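Long-range contact in beta sliding clamp (Borrelia burgdorferi, PDB 6DJ8), which probably encircles DNA as a head-to-tail ring dimer and tethers DNA polymerases and other proteins to it, making replication processive: residues 33-46 with 130-142. Sequence-based numbering, arbitrary orientation.
Sequences ILNRNMNDIWSALL and PTFSYEEIENYNY
Phe132 and Tyr140 set two aromatic rings from segment 130-142 against the turn and strand start of 33-46. Apolar packing dominates. Ile41 CG2 lies 3.5 Å from Phe132 CE2, and Ala44 CB 3.7 Å from Phe132 CE1, a small methyl that lets the broad ring come close to the strand. The two branches of Ile41 serve different partners: while CG2 meets Phe132, CD1 reaches CB of Asn139 on helix 135-140. Farther along strand 44-46, the forked end of Leu46 sets CD1 against Ile137 CG2 and CD2 beside the amide of Asn141.

The aromatic pair is looser. The six-membered ring of Trp42 and the ring of Tyr140 are near parallel (planes at 25°) but slid apart, centroids 5.5 Å from each other, so they barely overlap.

Polar contact centres on Tyr140, which combines a ring for packing with a hydroxyl for the backbone. With CG anti to the backbone N (chi1 -165°), its ring is sent toward the Ile41-Ala44 backbone, Ile41 O near the ring plane at its edge, 3.1 Å from CE1, and its OH gives a weak hydrogen bond to Ala44 O (2.7 Å). Asn39 O likewise lies at the Phe132 edge, 3.3 Å from CE2, where polarised C-H groups suit a carbonyl oxygen. Asn139 ND2 holds Glu136 OE1, and Asn141 OD1 accepts from Lys57.

Apolar packing thus joins helix 135-140 and the chain before it to the start of strand 44-50, an inner strand of its antiparallel sheet, while weak bonds to Ala44 O and Thr59 N give the buried phenol's polar end partners.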
# COMPACT_ATOMS: atom_id res chain seq x y z
N ILE A 33 -8.00 18.92 -1.99
CA ILE A 33 -8.05 19.16 -3.43
C ILE A 33 -8.15 17.83 -4.16
O ILE A 33 -7.20 17.03 -4.15
CB ILE A 33 -6.82 19.95 -3.91
CG1 ILE A 33 -6.75 21.31 -3.22
CG2 ILE A 33 -6.82 20.09 -5.41
CD1 ILE A 33 -5.67 22.22 -3.79
N LEU A 34 -9.28 17.60 -4.82
CA LEU A 34 -9.41 16.49 -5.77
C LEU A 34 -8.62 16.82 -7.03
O LEU A 34 -8.99 17.73 -7.78
CB LEU A 34 -10.88 16.23 -6.09
CG LEU A 34 -11.78 17.47 -6.16
CD1 LEU A 34 -12.73 17.38 -7.35
CD2 LEU A 34 -12.58 17.69 -4.85
N ASN A 35 -7.53 16.09 -7.27
CA ASN A 35 -6.57 16.41 -8.33
C ASN A 35 -7.01 15.78 -9.65
O ASN A 35 -6.60 14.67 -10.00
CB ASN A 35 -5.17 15.94 -7.93
CG ASN A 35 -4.16 16.08 -9.06
OD1 ASN A 35 -4.18 17.06 -9.82
ND2 ASN A 35 -3.28 15.09 -9.18
N ARG A 36 -7.83 16.50 -10.40
CA ARG A 36 -8.27 16.00 -11.70
C ARG A 36 -7.18 16.16 -12.74
O ARG A 36 -6.49 15.19 -13.08
CB ARG A 36 -9.55 16.71 -12.15
CG ARG A 36 -10.78 16.28 -11.39
CD ARG A 36 -12.07 16.55 -12.16
NE ARG A 36 -12.24 17.96 -12.50
CZ ARG A 36 -12.52 18.91 -11.62
NH1 ARG A 36 -12.62 18.62 -10.33
NH2 ARG A 36 -12.66 20.17 -12.02
N ASN A 37 -6.99 17.37 -13.24
CA ASN A 37 -6.14 17.61 -14.40
C ASN A 37 -5.35 18.89 -14.17
O ASN A 37 -5.81 19.82 -13.50
CB ASN A 37 -6.95 17.65 -15.71
CG ASN A 37 -7.05 19.03 -16.31
OD1 ASN A 37 -6.12 19.50 -16.96
ND2 ASN A 37 -8.20 19.68 -16.12
N MET A 38 -4.13 18.90 -14.71
CA MET A 38 -3.19 20.00 -14.52
C MET A 38 -3.73 21.34 -15.02
O MET A 38 -3.31 22.38 -14.51
CB MET A 38 -1.89 19.62 -15.23
CG MET A 38 -0.88 20.71 -15.44
SD MET A 38 0.47 20.00 -16.41
CE MET A 38 1.64 21.33 -16.34
N ASN A 39 -4.67 21.33 -15.96
CA ASN A 39 -5.29 22.56 -16.44
C ASN A 39 -6.46 23.02 -15.58
O ASN A 39 -7.05 24.05 -15.89
CB ASN A 39 -5.78 22.42 -17.88
CG ASN A 39 -4.64 22.48 -18.87
OD1 ASN A 39 -3.58 23.03 -18.57
ND2 ASN A 39 -4.86 21.93 -20.06
N ASP A 40 -6.80 22.28 -14.53
CA ASP A 40 -7.98 22.59 -13.72
C ASP A 40 -7.63 23.54 -12.58
O ASP A 40 -6.85 23.19 -11.69
CB ASP A 40 -8.54 21.29 -13.16
CG ASP A 40 -9.79 21.51 -12.35
OD1 ASP A 40 -10.35 22.63 -12.41
OD2 ASP A 40 -10.16 20.59 -11.60
N ILE A 41 -8.27 24.71 -12.56
CA ILE A 41 -7.97 25.67 -11.50
C ILE A 41 -8.39 25.14 -10.14
O ILE A 41 -7.84 25.58 -9.12
CB ILE A 41 -8.62 27.04 -11.77
CG1 ILE A 41 -10.14 26.93 -11.75
CG2 ILE A 41 -8.13 27.66 -13.07
CD1 ILE A 41 -10.81 28.28 -11.62
N TRP A 42 -9.35 24.22 -10.09
CA TRP A 42 -9.76 23.63 -8.82
C TRP A 42 -8.85 22.48 -8.40
O TRP A 42 -9.07 21.88 -7.34
CB TRP A 42 -11.22 23.17 -8.91
CG TRP A 42 -12.08 24.30 -9.35
CD1 TRP A 42 -12.76 24.40 -10.53
CD2 TRP A 42 -12.32 25.53 -8.65
NE1 TRP A 42 -13.42 25.61 -10.60
CE2 TRP A 42 -13.16 26.32 -9.45
CE3 TRP A 42 -11.90 26.04 -7.40
CZ2 TRP A 42 -13.60 27.58 -9.07
CZ3 TRP A 42 -12.33 27.29 -7.03
CH2 TRP A 42 -13.18 28.05 -7.85
N SER A 43 -7.84 22.17 -9.20
CA SER A 43 -6.76 21.28 -8.81
C SER A 43 -5.53 22.06 -8.37
O SER A 43 -4.51 21.45 -8.04
CB SER A 43 -6.42 20.33 -9.95
OG SER A 43 -7.49 19.42 -10.19
N ALA A 44 -5.62 23.38 -8.35
CA ALA A 44 -4.50 24.25 -8.04
C ALA A 44 -4.58 24.73 -6.60
O ALA A 44 -5.61 24.64 -5.93
CB ALA A 44 -4.48 25.45 -8.98
N LEU A 45 -3.47 25.28 -6.12
CA LEU A 45 -3.51 26.08 -4.91
C LEU A 45 -2.97 27.47 -5.21
O LEU A 45 -2.30 27.70 -6.23
CB LEU A 45 -2.72 25.41 -3.78
CG LEU A 45 -1.31 24.94 -4.07
CD1 LEU A 45 -0.39 26.12 -3.99
CD2 LEU A 45 -0.87 23.86 -3.10
N LEU A 46 -3.29 28.42 -4.34
CA LEU A 46 -2.92 29.81 -4.53
C LEU A 46 -1.89 30.14 -3.47
O LEU A 46 -2.14 29.96 -2.28
CB LEU A 46 -4.14 30.73 -4.44
CG LEU A 46 -3.85 32.23 -4.42
CD1 LEU A 46 -3.30 32.69 -5.74
CD2 LEU A 46 -5.13 33.05 -4.07
N PRO A 130 4.94 25.03 -14.79
CA PRO A 130 3.98 25.97 -15.39
C PRO A 130 2.91 26.36 -14.39
O PRO A 130 2.56 25.60 -13.49
CB PRO A 130 3.40 25.21 -16.59
CG PRO A 130 3.87 23.78 -16.44
CD PRO A 130 5.17 23.88 -15.67
N THR A 131 2.44 27.59 -14.54
CA THR A 131 1.45 28.19 -13.65
C THR A 131 0.24 28.66 -14.44
O THR A 131 0.25 28.70 -15.67
CB THR A 131 2.05 29.38 -12.88
OG1 THR A 131 2.47 30.37 -13.83
CG2 THR A 131 3.24 28.93 -12.05
N PHE A 132 -0.81 29.02 -13.71
CA PHE A 132 -1.95 29.63 -14.37
C PHE A 132 -1.66 31.09 -14.67
O PHE A 132 -0.72 31.69 -14.14
CB PHE A 132 -3.20 29.48 -13.51
CG PHE A 132 -3.75 28.09 -13.50
CD1 PHE A 132 -3.26 27.15 -12.61
CD2 PHE A 132 -4.71 27.71 -14.42
CE1 PHE A 132 -3.73 25.85 -12.62
CE2 PHE A 132 -5.20 26.41 -14.44
CZ PHE A 132 -4.71 25.48 -13.54
N SER A 133 -2.45 31.64 -15.58
CA SER A 133 -2.39 33.06 -15.91
C SER A 133 -2.92 33.88 -14.74
O SER A 133 -3.65 33.38 -13.88
CB SER A 133 -3.19 33.37 -17.18
N TYR A 134 -2.50 35.15 -14.69
CA TYR A 134 -2.98 36.05 -13.64
C TYR A 134 -4.50 36.21 -13.66
O TYR A 134 -5.11 36.39 -12.60
CB TYR A 134 -2.30 37.41 -13.77
N GLU A 135 -5.12 36.12 -14.84
CA GLU A 135 -6.57 36.25 -14.93
C GLU A 135 -7.30 35.10 -14.25
O GLU A 135 -8.45 35.26 -13.84
CB GLU A 135 -7.02 36.35 -16.40
CG GLU A 135 -6.50 37.57 -17.15
CD GLU A 135 -5.03 37.48 -17.49
OE1 GLU A 135 -4.59 36.40 -17.95
OE2 GLU A 135 -4.30 38.47 -17.27
N GLU A 136 -6.65 33.95 -14.08
CA GLU A 136 -7.31 32.83 -13.42
C GLU A 136 -7.35 32.99 -11.90
O GLU A 136 -8.15 32.32 -11.25
CB GLU A 136 -6.62 31.51 -13.78
CG GLU A 136 -6.87 31.02 -15.21
CD GLU A 136 -8.32 30.60 -15.46
OE1 GLU A 136 -9.11 30.49 -14.50
OE2 GLU A 136 -8.66 30.36 -16.64
N ILE A 137 -6.53 33.87 -11.33
CA ILE A 137 -6.50 34.01 -9.88
C ILE A 137 -7.82 34.58 -9.39
O ILE A 137 -8.35 34.15 -8.35
CB ILE A 137 -5.30 34.87 -9.43
CG1 ILE A 137 -3.99 34.14 -9.72
CG2 ILE A 137 -5.39 35.16 -7.94
CD1 ILE A 137 -2.76 34.86 -9.24
N GLU A 138 -8.38 35.55 -10.11
CA GLU A 138 -9.66 36.13 -9.71
C GLU A 138 -10.73 35.05 -9.60
O GLU A 138 -11.57 35.11 -8.69
CB GLU A 138 -10.08 37.20 -10.71
N ASN A 139 -10.67 34.03 -10.45
CA ASN A 139 -11.66 32.95 -10.40
C ASN A 139 -11.55 32.14 -9.11
O ASN A 139 -12.56 31.60 -8.64
CB ASN A 139 -11.49 32.03 -11.60
CG ASN A 139 -11.76 32.73 -12.93
OD1 ASN A 139 -12.42 33.77 -12.98
ND2 ASN A 139 -11.26 32.15 -14.01
N TYR A 140 -10.35 32.05 -8.52
CA TYR A 140 -10.07 31.16 -7.39
C TYR A 140 -10.13 31.84 -6.02
O TYR A 140 -10.62 31.24 -5.06
CB TYR A 140 -8.68 30.52 -7.57
CG TYR A 140 -8.34 29.32 -6.70
CD1 TYR A 140 -8.51 28.03 -7.18
CD2 TYR A 140 -7.84 29.48 -5.41
CE1 TYR A 140 -8.19 26.91 -6.39
CE2 TYR A 140 -7.51 28.36 -4.60
CZ TYR A 140 -7.70 27.08 -5.11
OH TYR A 140 -7.38 25.96 -4.35
N ASN A 141 -9.64 33.08 -5.91
CA ASN A 141 -9.28 33.65 -4.62
C ASN A 141 -10.46 33.75 -3.65
O ASN A 141 -11.61 33.94 -4.05
CB ASN A 141 -8.65 35.04 -4.81
CG ASN A 141 -7.61 35.36 -3.75
OD1 ASN A 141 -7.61 34.81 -2.64
ND2 ASN A 141 -6.70 36.27 -4.09
N TYR A 142 -10.13 33.63 -2.36
CA TYR A 142 -11.08 33.77 -1.27
C TYR A 142 -10.40 34.55 -0.15
O TYR A 142 -9.27 34.23 0.23
CB TYR A 142 -11.56 32.41 -0.76